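PDB 2DRH: 361aa long hypothetical D-aminopeptidase from Pyrococcus horikoshii, which is of unknown function but probably acts as an aminopeptidase of the DmpA type. Local coordinates for residues A[19-24]-A[163-168]; A[27-32]-A[53-58]; A[65-70]-A[282-287]; A[94-99]-A[132-137]; A[201-206]-A[242-247]. All coordinates share one frame; numbering follows the deposited sequence.

In the fold
All five contacts are buried, though contact 1 includes exposed D164 and E166. Contacts 2 and 4 build one four-stranded sheet, strand 48-56 of contact 2 lying next to strand 96-100 of contact 4; contacts 3 and 5 belong to a second, where strand 278-285 runs beside 240-246. The two sheets pack face to face through L204 on V29 and F284 on I96. These four contacts are mainly backbone bonding and apolar packing, their centres from about 7 Å (contact 5) to about 15 Å (contact 3) from the chain centre. Contact 1 fastens two loops by a salt bridge, a cation-pi contact and side-chain to carbonyl bonds; its F165 lies against V29, its I21 against A245.

Contact 1. Residues A[19-24]-A[163-168]; sequences NKITDV and EDFEEG
A short 3-10 turn, I21 to D23, leads toward the first strand of the fold and is fastened here to the loop that follows helix 151-160. K20, just before the turn, does most of the work. Its chain starts with CG anti to the carbonyl carbon, runs straight, and bends only at chi4 (-78°), which brings the ammonium over the F165 ring: NZ stands 4.2 Å from the centroid of that ring, almost on its normal, a cation-pi contact. The same K20 NZ donates to F165 O at 2.7 Å, nearly along the C=O axis (171°), and forms a salt bridge with E167 OE2 at 2.6 Å on the anti lone pair. A long, flexible cation suits this place because one ammonium serves all three; E167 OE2 also pairs with K2. A methionine here lacks the charge that binds E167 OE2 and F165 O and would probably loosen the loop. I21 sets CG2 4.0 Å from F165 CE2, while the rest of its chain packs on A245 of strand 240-246. T22, with OG1 between backbone N and carbonyl carbon, donates from OG1 to a lone pair of E163 O at 2.7 Å. D23 closes the turn, its N bonding to K20 O, and D23 OD2 accepts from K20 N at 3.0 Å, met from above the carboxylate plane.

Contact 2. Residues A[27-32]-A[53-58]; sequences VKVGHV and TAILPH
Four backbone hydrogen bonds carry this pairing. K28 and L56 form one antiparallel hydrogen-bonded pair, G30 and A54 the next; in each, the bond donated by the second strand is the shorter, L56 N to K28 O and A54 N to G30 O both 2.9 Å. Between them V29 faces I55 as a non-hydrogen-bonded pair, and V29 CA makes a CA-H...O contact with A54 O at 3.3 Å. V29 sets CG1, anti to its backbone N, 4.0 Å from T53 CG2. At the far end H31 and T53 lie side by side: the edge of the imidazole meets the threonine, with ND1 of H31 hydrogen-bonded to OG1 of T53 at 3.0 Å. Two outer bonds position this polar pair, H31 NE2 to E166 O and A172 N to T53 OG1. Beyond them, V29 and I55 project toward L204 of the other sheet, where branched aliphatic chains suit a buried apolar interface, whereas A54 and L56 look the other way, L56 touching A161. On that side partly exposed K28 extends past E59 and E163. The arrangement is a beta hairpin, whose strand 28-36 is outermost in its sheet within the chain, in the alpha-beta-beta-alpha sandwich of the DmpA family.

Contact 3. Residues A[65-70]-A[282-287]; sequences EKVLAG and VAFSTA
This is a join between two antiparallel strands, 65-73 and 278-285, in the larger of the two sheets of the alpha-beta-beta-alpha sandwich. G70 and A283 make the hydrogen-bonded pair, with G70 N giving a short bond of 2.6 Å to A283 O, nearly along the C=O axis, while A283 N reaches G70 O from above the carbonyl plane. Next to it A69 and F284 come together as a non-hydrogen-bonded pair with their CA atoms only 4.0 Å apart. A small residue suits that spot: A69 CB meets F284 CB at 3.7 Å. F284 CG sits between backbone N and carbonyl carbon (chi1 69°), and its ring runs off to P57, to I243 and A245 of strand 240-246, and to I96 of the other sheet. V67 lies obliquely across F284, its CG2 4.1 Å from F284 CB. Farther on the strands part: S285 N still bonds to L68 O at 3.1 Å, but the return bond is replaced by a water that accepts from L68 N and donates to S285 O. Here the chain turns its corner, and S285, whose hydroxyl also bonds A248 O, opens an ST turn, its OG accepting from A287 N at 3.1 Å.

Contact 4. Residues A[94-99]-A[132-137]; sequences TPIILT and LVLECN
Strands 96-99 and 132-136 run parallel, 25° apart, and their bonds alternate: I97 N to L132 O, L134 N to I97 O at 2.9 Å, nearly along the C=O axis, T99 N to L134 O, and a weak last one from C136 N to T99 O. Ahead of the first strand T94 holds OG1 between its backbone N and carbonyl carbon (chi1 68°), where it accepts a bent bond from L132 N at 3.3 Å. An alanine here, lacking OG1, removes that partner of L132 N and would probably loosen the start of the second strand. Next along, I96 and L132 run alongside each other, I96 CG1 3.9 Å from L132 CD2, and L98 does the same with L134, its CD2 3.8 Å from L134 CB; branched aliphatic chains suit this buried face, which is turned to the other sheet. The two strands belong to a beta-alpha-beta unit whose helix 104-118 covers the opposite face, where A107 touches V133. I97 on that face meets V133 through CB and CG2 at 4.3 Å and reaches helix 151-160 with its end. T99 gives its hydroxyl to G51 O. The buried carboxylate of E135, its chain bent at chi2, suits its place because it is held by T101 OG1 at OE1 and by K79 N and S78 OG at OE2, while its CB presses on T99 O at 3.0 Å.

Contact 5. Residues A[201-206]-A[242-247]; sequences VGALVL and MIIATD
T246 OG1 is the best-held polar atom, gripped by two hydrogen bonds, one to T200 O and one from A248 N; with chi1 at -178° it stands anti to the backbone N. It sits at the end of an antiparallel strand pair, 198-207 with 240-246, inside the larger sheet of the alpha-beta-beta-alpha sandwich. V201, A203, V205, M242, I244 and T246 look toward the helices, V201 and A203 meeting helix 309-328, M242 meeting helix 252-268 and I244 touching both. The V205 and M242 side chains cross obliquely, V205 CG1 3.8 Å from M242 CG, and A203 CB takes I244 CD1 at 4.0 Å; a methyl fits beneath that isoleucine tip, while methionine supplies a pliable chain, bent at chi2 and chi3, that packs on A262 and L266. The other face meets the opposite sheet, where L204 lies against V29 and I55, and I243 against I96. G202, with no side chain, and the methyl of A245 lie against I21. L204 and I243 are joined by two backbone bonds. G202 N donates to A245 O at 2.8 Å, in the carbonyl plane, whereas A245 N reaches G202 O at 3.0 Å from 28° above it.

Contact 1. Residues A[19-24]-A[163-168]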
# COMPACT_ATOMS: atom_id res chain seq x y z
N ASN A 19 32.17 10.65 -5.60
CA ASN A 19 31.65 9.50 -4.86
C ASN A 19 30.74 10.02 -3.75
O ASN A 19 30.87 9.65 -2.58
CB ASN A 19 32.79 8.65 -4.28
CG ASN A 19 32.29 7.31 -3.73
OD1 ASN A 19 31.32 6.74 -4.25
ND2 ASN A 19 32.95 6.80 -2.70
N LYS A 20 29.83 10.91 -4.15
CA LYS A 20 28.86 11.52 -3.25
C LYS A 20 27.58 11.72 -4.04
O LYS A 20 27.60 11.75 -5.28
CB LYS A 20 29.35 12.87 -2.74
CG LYS A 20 30.51 12.83 -1.76
CD LYS A 20 30.99 14.24 -1.46
CE LYS A 20 32.12 14.28 -0.45
NZ LYS A 20 31.64 14.10 0.96
N ILE A 21 26.46 11.86 -3.34
CA ILE A 21 25.17 12.06 -3.99
C ILE A 21 25.18 13.26 -4.95
O ILE A 21 24.42 13.28 -5.92
CB ILE A 21 24.05 12.24 -2.95
CG1 ILE A 21 22.69 12.20 -3.64
CG2 ILE A 21 24.24 13.55 -2.19
CD1 ILE A 21 21.51 12.22 -2.68
N THR A 22 26.03 14.24 -4.68
CA THR A 22 26.13 15.43 -5.51
C THR A 22 26.79 15.18 -6.87
O THR A 22 26.99 16.10 -7.66
CB THR A 22 26.89 16.56 -4.81
OG1 THR A 22 28.13 16.05 -4.29
CG2 THR A 22 26.07 17.13 -3.67
N ASP A 23 27.16 13.92 -7.13
CA ASP A 23 27.74 13.59 -8.42
C ASP A 23 26.58 13.66 -9.40
O ASP A 23 26.76 13.67 -10.62
CB ASP A 23 28.35 12.18 -8.42
CG ASP A 23 29.76 12.17 -7.85
OD1 ASP A 23 30.53 13.08 -8.19
OD2 ASP A 23 30.10 11.25 -7.08
N VAL A 24 25.37 13.71 -8.84
CA VAL A 24 24.17 13.86 -9.66
C VAL A 24 24.12 15.38 -9.81
O VAL A 24 23.77 16.10 -8.88
CB VAL A 24 22.91 13.36 -8.91
CG1 VAL A 24 21.66 13.57 -9.76
CG2 VAL A 24 23.05 11.87 -8.58
N GLU A 163 27.94 21.32 -3.70
CA GLU A 163 28.53 20.09 -4.22
C GLU A 163 29.35 19.33 -3.18
O GLU A 163 29.14 18.14 -2.95
CB GLU A 163 29.43 20.42 -5.41
CG GLU A 163 28.73 21.08 -6.61
CD GLU A 163 27.96 22.34 -6.24
OE1 GLU A 163 28.51 23.21 -5.53
OE2 GLU A 163 26.80 22.47 -6.68
N ASP A 164 30.31 20.02 -2.58
CA ASP A 164 31.17 19.42 -1.57
C ASP A 164 30.44 19.50 -0.23
O ASP A 164 29.79 20.51 0.07
CB ASP A 164 32.50 20.19 -1.51
CG ASP A 164 33.55 19.50 -0.66
OD1 ASP A 164 34.02 18.40 -1.04
OD2 ASP A 164 33.92 20.07 0.39
N PHE A 165 30.52 18.44 0.56
CA PHE A 165 29.87 18.45 1.86
C PHE A 165 30.52 17.43 2.77
O PHE A 165 30.91 16.35 2.33
CB PHE A 165 28.36 18.19 1.72
CG PHE A 165 28.02 16.80 1.25
CD1 PHE A 165 27.86 15.76 2.15
CD2 PHE A 165 27.85 16.55 -0.11
CE1 PHE A 165 27.53 14.47 1.72
CE2 PHE A 165 27.52 15.27 -0.56
CZ PHE A 165 27.36 14.23 0.36
N GLU A 166 30.68 17.78 4.03
CA GLU A 166 31.31 16.90 5.00
C GLU A 166 30.42 15.71 5.35
O GLU A 166 29.19 15.78 5.25
CB GLU A 166 31.65 17.67 6.27
CG GLU A 166 32.65 18.80 6.06
CD GLU A 166 33.07 19.44 7.36
OE1 GLU A 166 32.19 19.96 8.08
OE2 GLU A 166 34.28 19.43 7.67
N GLU A 167 31.06 14.62 5.77
CA GLU A 167 30.35 13.41 6.15
C GLU A 167 30.74 13.05 7.57
O GLU A 167 31.72 13.58 8.11
CB GLU A 167 30.68 12.28 5.17
CG GLU A 167 30.11 12.53 3.77
CD GLU A 167 30.41 11.42 2.78
OE1 GLU A 167 30.29 10.23 3.16
OE2 GLU A 167 30.76 11.74 1.63
N GLY A 168 29.98 12.15 8.20
CA GLY A 168 30.29 11.77 9.56
C GLY A 168 29.34 12.42 10.56
O GLY A 168 28.16 12.57 10.29

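Contact 2. Residues A[27-32]-A[53-58]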
# COMPACT_ATOMS: atom_id res chain seq x y z
N VAL A 27 22.36 18.45 -7.66
CA VAL A 27 22.06 18.09 -6.27
C VAL A 27 23.06 18.77 -5.35
O VAL A 27 24.25 18.84 -5.65
CB VAL A 27 22.11 16.55 -6.06
CG1 VAL A 27 21.94 16.21 -4.58
CG2 VAL A 27 21.01 15.89 -6.87
N LYS A 28 22.58 19.29 -4.22
CA LYS A 28 23.43 19.97 -3.26
C LYS A 28 23.09 19.58 -1.82
O LYS A 28 21.93 19.29 -1.51
CB LYS A 28 23.31 21.48 -3.45
CG LYS A 28 23.86 21.95 -4.81
CD LYS A 28 23.46 23.38 -5.12
CE LYS A 28 24.02 24.36 -4.11
NZ LYS A 28 23.41 25.72 -4.27
N VAL A 29 24.11 19.57 -0.96
CA VAL A 29 23.94 19.20 0.45
C VAL A 29 24.55 20.24 1.39
O VAL A 29 25.69 20.67 1.20
CB VAL A 29 24.60 17.83 0.77
CG1 VAL A 29 24.41 17.49 2.24
CG2 VAL A 29 24.01 16.74 -0.09
N GLY A 30 23.78 20.63 2.41
CA GLY A 30 24.25 21.61 3.37
C GLY A 30 24.01 21.12 4.79
O GLY A 30 23.03 20.42 5.05
N HIS A 31 24.91 21.49 5.71
CA HIS A 31 24.81 21.07 7.11
C HIS A 31 24.85 22.22 8.11
O HIS A 31 25.37 23.30 7.84
CB HIS A 31 25.98 20.16 7.51
CG HIS A 31 26.08 18.89 6.74
ND1 HIS A 31 25.05 17.97 6.67
CD2 HIS A 31 27.13 18.32 6.10
CE1 HIS A 31 25.47 16.90 6.03
NE2 HIS A 31 26.73 17.08 5.67
N VAL A 32 24.31 21.94 9.29
CA VAL A 32 24.33 22.86 10.43
C VAL A 32 24.54 21.90 11.59
O VAL A 32 23.71 21.01 11.85
CB VAL A 32 23.01 23.64 10.59
CG1 VAL A 32 22.96 24.31 11.97
CG2 VAL A 32 22.92 24.70 9.50
N THR A 53 20.34 18.72 8.23
CA THR A 53 20.97 18.49 6.94
C THR A 53 19.92 18.72 5.86
O THR A 53 18.80 18.19 5.94
CB THR A 53 21.50 17.04 6.82
OG1 THR A 53 22.55 16.83 7.77
CG2 THR A 53 22.03 16.78 5.41
N ALA A 54 20.29 19.51 4.85
CA ALA A 54 19.38 19.82 3.76
C ALA A 54 19.87 19.26 2.43
O ALA A 54 21.05 19.35 2.11
CB ALA A 54 19.22 21.33 3.66
N ILE A 55 18.96 18.66 1.68
CA ILE A 55 19.30 18.11 0.37
C ILE A 55 18.39 18.79 -0.65
O ILE A 55 17.16 18.71 -0.56
CB ILE A 55 19.08 16.56 0.28
CG1 ILE A 55 19.91 15.83 1.34
CG2 ILE A 55 19.48 16.06 -1.10
CD1 ILE A 55 19.16 15.55 2.64
N LEU A 56 19.01 19.46 -1.62
CA LEU A 56 18.28 20.15 -2.67
C LEU A 56 18.33 19.31 -3.94
O LEU A 56 19.41 18.92 -4.39
CB LEU A 56 18.92 21.52 -2.96
CG LEU A 56 18.83 22.62 -1.90
CD1 LEU A 56 19.27 22.11 -0.54
CD2 LEU A 56 19.69 23.80 -2.34
N PRO A 57 17.16 18.98 -4.51
CA PRO A 57 17.09 18.17 -5.73
C PRO A 57 17.89 18.82 -6.87
O PRO A 57 18.57 18.13 -7.63
CB PRO A 57 15.60 18.11 -6.02
CG PRO A 57 15.01 18.10 -4.63
CD PRO A 57 15.82 19.17 -3.93
N HIS A 58 17.77 20.14 -6.98
CA HIS A 58 18.50 20.91 -7.99
C HIS A 58 18.78 22.31 -7.44
O HIS A 58 18.58 22.55 -6.25
CB HIS A 58 17.74 20.96 -9.33
CG HIS A 58 16.38 21.58 -9.25
ND1 HIS A 58 16.17 22.92 -9.05
CD2 HIS A 58 15.15 21.02 -9.36
CE1 HIS A 58 14.88 23.18 -9.04
NE2 HIS A 58 14.23 22.04 -9.22

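Contact 3. Residues A[65-70]-A[282-287]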
# COMPACT_ATOMS: atom_id res chain seq x y z
N GLU A 65 9.40 24.20 -9.80
CA GLU A 65 9.95 23.18 -10.69
C GLU A 65 10.21 21.94 -9.86
O GLU A 65 11.29 21.76 -9.29
CB GLU A 65 11.23 23.68 -11.38
CG GLU A 65 10.94 24.78 -12.38
CD GLU A 65 12.08 25.03 -13.34
OE1 GLU A 65 13.17 25.41 -12.86
OE2 GLU A 65 11.88 24.84 -14.56
N LYS A 66 9.20 21.09 -9.81
CA LYS A 66 9.23 19.84 -9.04
C LYS A 66 9.99 18.71 -9.74
O LYS A 66 10.20 18.73 -10.96
CB LYS A 66 7.80 19.40 -8.77
CG LYS A 66 6.94 20.42 -8.03
CD LYS A 66 5.49 20.30 -8.45
CE LYS A 66 4.51 20.75 -7.38
NZ LYS A 66 4.77 22.12 -6.85
N VAL A 67 10.40 17.71 -8.97
CA VAL A 67 11.08 16.56 -9.54
C VAL A 67 10.21 15.35 -9.23
O VAL A 67 9.54 15.32 -8.20
CB VAL A 67 12.50 16.34 -8.94
CG1 VAL A 67 13.40 17.54 -9.24
CG2 VAL A 67 12.41 16.10 -7.44
N LEU A 68 10.21 14.37 -10.13
CA LEU A 68 9.43 13.16 -9.91
C LEU A 68 10.12 12.39 -8.80
O LEU A 68 11.35 12.37 -8.72
CB LEU A 68 9.35 12.33 -11.19
CG LEU A 68 8.60 13.02 -12.34
CD1 LEU A 68 8.56 12.12 -13.56
CD2 LEU A 68 7.18 13.34 -11.89
N ALA A 69 9.35 11.75 -7.92
CA ALA A 69 9.97 11.03 -6.81
C ALA A 69 9.17 9.83 -6.31
O ALA A 69 7.99 9.69 -6.62
CB ALA A 69 10.20 12.00 -5.66
N GLY A 70 9.85 8.99 -5.52
CA GLY A 70 9.24 7.81 -4.96
C GLY A 70 9.78 7.56 -3.56
O GLY A 70 10.73 8.22 -3.14
N VAL A 282 13.99 7.43 0.24
CA VAL A 282 13.32 8.37 -0.64
C VAL A 282 14.16 8.53 -1.92
O VAL A 282 15.33 8.87 -1.85
CB VAL A 282 13.14 9.75 0.04
CG1 VAL A 282 12.58 10.75 -0.96
CG2 VAL A 282 12.19 9.62 1.24
N ALA A 283 13.55 8.26 -3.07
CA ALA A 283 14.25 8.36 -4.34
C ALA A 283 13.62 9.38 -5.26
O ALA A 283 12.39 9.51 -5.32
CB ALA A 283 14.29 7.01 -5.01
N PHE A 284 14.46 10.12 -5.99
CA PHE A 284 13.97 11.12 -6.93
C PHE A 284 14.91 11.23 -8.13
O PHE A 284 16.09 10.90 -8.04
CB PHE A 284 13.83 12.48 -6.24
CG PHE A 284 15.13 13.13 -5.84
CD1 PHE A 284 15.88 13.86 -6.76
CD2 PHE A 284 15.60 13.03 -4.53
CE1 PHE A 284 17.07 14.49 -6.38
CE2 PHE A 284 16.79 13.65 -4.14
CZ PHE A 284 17.53 14.39 -5.07
N SER A 285 14.36 11.69 -9.25
CA SER A 285 15.14 11.86 -10.46
C SER A 285 15.18 13.34 -10.84
O SER A 285 14.24 14.08 -10.59
CB SER A 285 14.51 11.06 -11.61
OG SER A 285 15.15 11.35 -12.85
N THR A 286 16.29 13.76 -11.42
CA THR A 286 16.46 15.15 -11.84
C THR A 286 16.17 15.26 -13.33
O THR A 286 16.20 16.35 -13.90
CB THR A 286 17.90 15.63 -11.61
OG1 THR A 286 18.80 14.76 -12.32
CG2 THR A 286 18.25 15.60 -10.13
N ALA A 287 15.89 14.13 -13.96
CA ALA A 287 15.63 14.08 -15.39
C ALA A 287 14.35 14.76 -15.87
O ALA A 287 14.33 15.32 -16.98
CB ALA A 287 15.66 12.63 -15.86
O HOH W 1 12.07 13.93 -12.42

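Contact 4. Residues A[94-99]-A[132-137]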
# COMPACT_ATOMS: atom_id res chain seq x y z
N THR A 94 10.08 20.62 -2.40
CA THR A 94 10.77 21.36 -1.38
C THR A 94 12.11 20.72 -1.14
O THR A 94 12.32 19.57 -1.53
CB THR A 94 10.00 21.30 -0.03
OG1 THR A 94 10.06 19.96 0.48
CG2 THR A 94 8.53 21.71 -0.22
N PRO A 95 13.05 21.46 -0.54
CA PRO A 95 14.33 20.80 -0.29
C PRO A 95 14.04 19.73 0.76
O PRO A 95 13.04 19.83 1.49
CB PRO A 95 15.22 21.93 0.23
CG PRO A 95 14.27 22.94 0.75
CD PRO A 95 13.12 22.89 -0.23
N ILE A 96 14.88 18.71 0.83
CA ILE A 96 14.70 17.61 1.77
C ILE A 96 15.47 17.89 3.05
O ILE A 96 16.66 18.14 3.02
CB ILE A 96 15.18 16.30 1.16
CG1 ILE A 96 14.59 16.15 -0.24
CG2 ILE A 96 14.78 15.12 2.06
CD1 ILE A 96 15.11 14.95 -1.02
N ILE A 97 14.76 17.84 4.17
CA ILE A 97 15.35 18.14 5.46
C ILE A 97 15.40 16.95 6.39
O ILE A 97 14.43 16.18 6.50
CB ILE A 97 14.57 19.29 6.16
CG1 ILE A 97 14.48 20.51 5.24
CG2 ILE A 97 15.24 19.66 7.48
CD1 ILE A 97 15.83 21.17 4.98
N LEU A 98 16.53 16.80 7.06
CA LEU A 98 16.74 15.72 8.00
C LEU A 98 17.13 16.36 9.33
O LEU A 98 17.85 17.37 9.35
CB LEU A 98 17.87 14.80 7.52
CG LEU A 98 17.77 14.33 6.06
CD1 LEU A 98 18.87 13.32 5.77
CD2 LEU A 98 16.41 13.71 5.81
N THR A 99 16.63 15.80 10.42
CA THR A 99 16.95 16.30 11.75
C THR A 99 16.57 15.24 12.79
O THR A 99 16.33 14.09 12.44
CB THR A 99 16.23 17.62 12.05
OG1 THR A 99 16.75 18.16 13.27
CG2 THR A 99 14.71 17.41 12.17
N LEU A 132 8.98 18.35 3.14
CA LEU A 132 9.49 17.00 3.31
C LEU A 132 10.58 16.98 4.37
O LEU A 132 11.66 17.54 4.19
CB LEU A 132 10.04 16.49 1.98
CG LEU A 132 10.59 15.07 1.89
CD1 LEU A 132 9.56 14.04 2.35
CD2 LEU A 132 10.98 14.82 0.43
N VAL A 133 10.28 16.30 5.48
CA VAL A 133 11.18 16.19 6.62
C VAL A 133 11.23 14.76 7.13
O VAL A 133 10.19 14.13 7.32
CB VAL A 133 10.69 17.09 7.77
CG1 VAL A 133 11.68 17.05 8.93
CG2 VAL A 133 10.49 18.52 7.28
N LEU A 134 12.44 14.26 7.34
CA LEU A 134 12.64 12.90 7.86
C LEU A 134 13.59 12.96 9.05
O LEU A 134 14.26 13.97 9.28
CB LEU A 134 13.18 11.98 6.76
CG LEU A 134 12.15 11.69 5.67
CD1 LEU A 134 12.37 12.64 4.50
CD2 LEU A 134 12.27 10.25 5.20
N GLU A 135 13.67 11.88 9.82
CA GLU A 135 14.49 11.92 11.01
C GLU A 135 14.99 10.62 11.59
O GLU A 135 14.60 9.53 11.18
CB GLU A 135 13.72 12.64 12.11
CG GLU A 135 12.30 12.09 12.32
CD GLU A 135 12.27 10.61 12.67
OE1 GLU A 135 12.97 10.19 13.62
OE2 GLU A 135 11.54 9.85 12.00
N CYS A 136 15.85 10.78 12.60
CA CYS A 136 16.43 9.68 13.37
C CYS A 136 16.53 10.18 14.83
O CYS A 136 16.64 11.38 15.07
CB CYS A 136 17.80 9.29 12.81
SG CYS A 136 17.68 8.29 11.29
N ASN A 137 16.47 9.26 15.79
CA ASN A 137 16.51 9.63 17.21
C ASN A 137 17.95 9.67 17.73
O ASN A 137 18.62 8.65 17.78
CB ASN A 137 15.69 8.60 18.00
CG ASN A 137 15.45 9.01 19.44
OD1 ASN A 137 16.24 9.73 20.04
ND2 ASN A 137 14.34 8.55 20.00

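Contact 5. Residues A[201-206]-A[242-247]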
# COMPACT_ATOMS: atom_id res chain seq x y z
N VAL A 201 23.91 7.24 -10.06
CA VAL A 201 23.03 6.95 -8.93
C VAL A 201 23.79 7.34 -7.67
O VAL A 201 24.82 6.73 -7.35
CB VAL A 201 22.67 5.46 -8.83
CG1 VAL A 201 21.93 5.19 -7.52
CG2 VAL A 201 21.81 5.05 -10.02
N GLY A 202 23.31 8.36 -6.97
CA GLY A 202 23.97 8.79 -5.75
C GLY A 202 23.16 8.48 -4.50
O GLY A 202 21.94 8.35 -4.55
N ALA A 203 23.84 8.39 -3.36
CA ALA A 203 23.15 8.10 -2.12
C ALA A 203 23.72 8.84 -0.92
O ALA A 203 24.93 8.98 -0.78
CB ALA A 203 23.17 6.60 -1.84
N LEU A 204 22.82 9.32 -0.07
CA LEU A 204 23.20 10.00 1.15
C LEU A 204 22.39 9.31 2.25
O LEU A 204 21.16 9.19 2.15
CB LEU A 204 22.86 11.49 1.09
CG LEU A 204 23.19 12.28 2.36
CD1 LEU A 204 23.31 13.74 2.03
CD2 LEU A 204 22.11 12.06 3.43
N VAL A 205 23.06 8.85 3.29
CA VAL A 205 22.35 8.18 4.37
C VAL A 205 22.62 8.82 5.71
O VAL A 205 23.66 9.43 5.94
CB VAL A 205 22.74 6.69 4.46
CG1 VAL A 205 22.51 6.00 3.11
CG2 VAL A 205 24.20 6.56 4.90
N LEU A 206 21.65 8.67 6.60
CA LEU A 206 21.73 9.17 7.97
C LEU A 206 21.59 7.86 8.74
O LEU A 206 20.49 7.34 8.88
CB LEU A 206 20.56 10.10 8.29
CG LEU A 206 20.44 10.60 9.74
CD1 LEU A 206 21.71 11.32 10.14
CD2 LEU A 206 19.23 11.52 9.88
N MET A 242 17.43 6.89 3.97
CA MET A 242 18.24 6.74 2.77
C MET A 242 17.68 7.64 1.69
O MET A 242 16.51 7.53 1.32
CB MET A 242 18.26 5.28 2.32
CG MET A 242 19.07 4.38 3.24
SD MET A 242 18.41 2.71 3.43
CE MET A 242 17.12 3.05 4.63
N ILE A 243 18.51 8.55 1.19
CA ILE A 243 18.07 9.46 0.14
C ILE A 243 18.79 9.08 -1.14
O ILE A 243 20.02 9.11 -1.22
CB ILE A 243 18.41 10.93 0.50
CG1 ILE A 243 17.77 11.30 1.84
CG2 ILE A 243 17.91 11.86 -0.60
CD1 ILE A 243 16.26 11.19 1.85
N ILE A 244 18.00 8.72 -2.15
CA ILE A 244 18.57 8.31 -3.43
C ILE A 244 18.28 9.35 -4.51
O ILE A 244 17.17 9.88 -4.61
CB ILE A 244 17.98 6.97 -3.91
CG1 ILE A 244 17.95 5.96 -2.76
CG2 ILE A 244 18.80 6.45 -5.08
CD1 ILE A 244 19.29 5.70 -2.13
N ALA A 245 19.31 9.65 -5.30
CA ALA A 245 19.17 10.61 -6.39
C ALA A 245 19.75 9.97 -7.65
O ALA A 245 20.71 9.20 -7.58
CB ALA A 245 19.91 11.90 -6.07
N THR A 246 19.16 10.29 -8.80
CA THR A 246 19.63 9.78 -10.08
C THR A 246 19.26 10.73 -11.20
O THR A 246 18.30 11.50 -11.08
CB THR A 246 19.02 8.39 -10.41
OG1 THR A 246 19.55 7.92 -11.66
CG2 THR A 246 17.50 8.47 -10.52
N ASP A 247 20.02 10.69 -12.28
CA ASP A 247 19.75 11.53 -13.43
C ASP A 247 19.08 10.70 -14.53
O ASP A 247 18.90 11.15 -15.66
CB ASP A 247 21.05 12.17 -13.94
CG ASP A 247 22.08 11.15 -14.41
OD1 ASP A 247 22.01 9.98 -14.00
OD2 ASP A 247 22.98 11.54 -15.19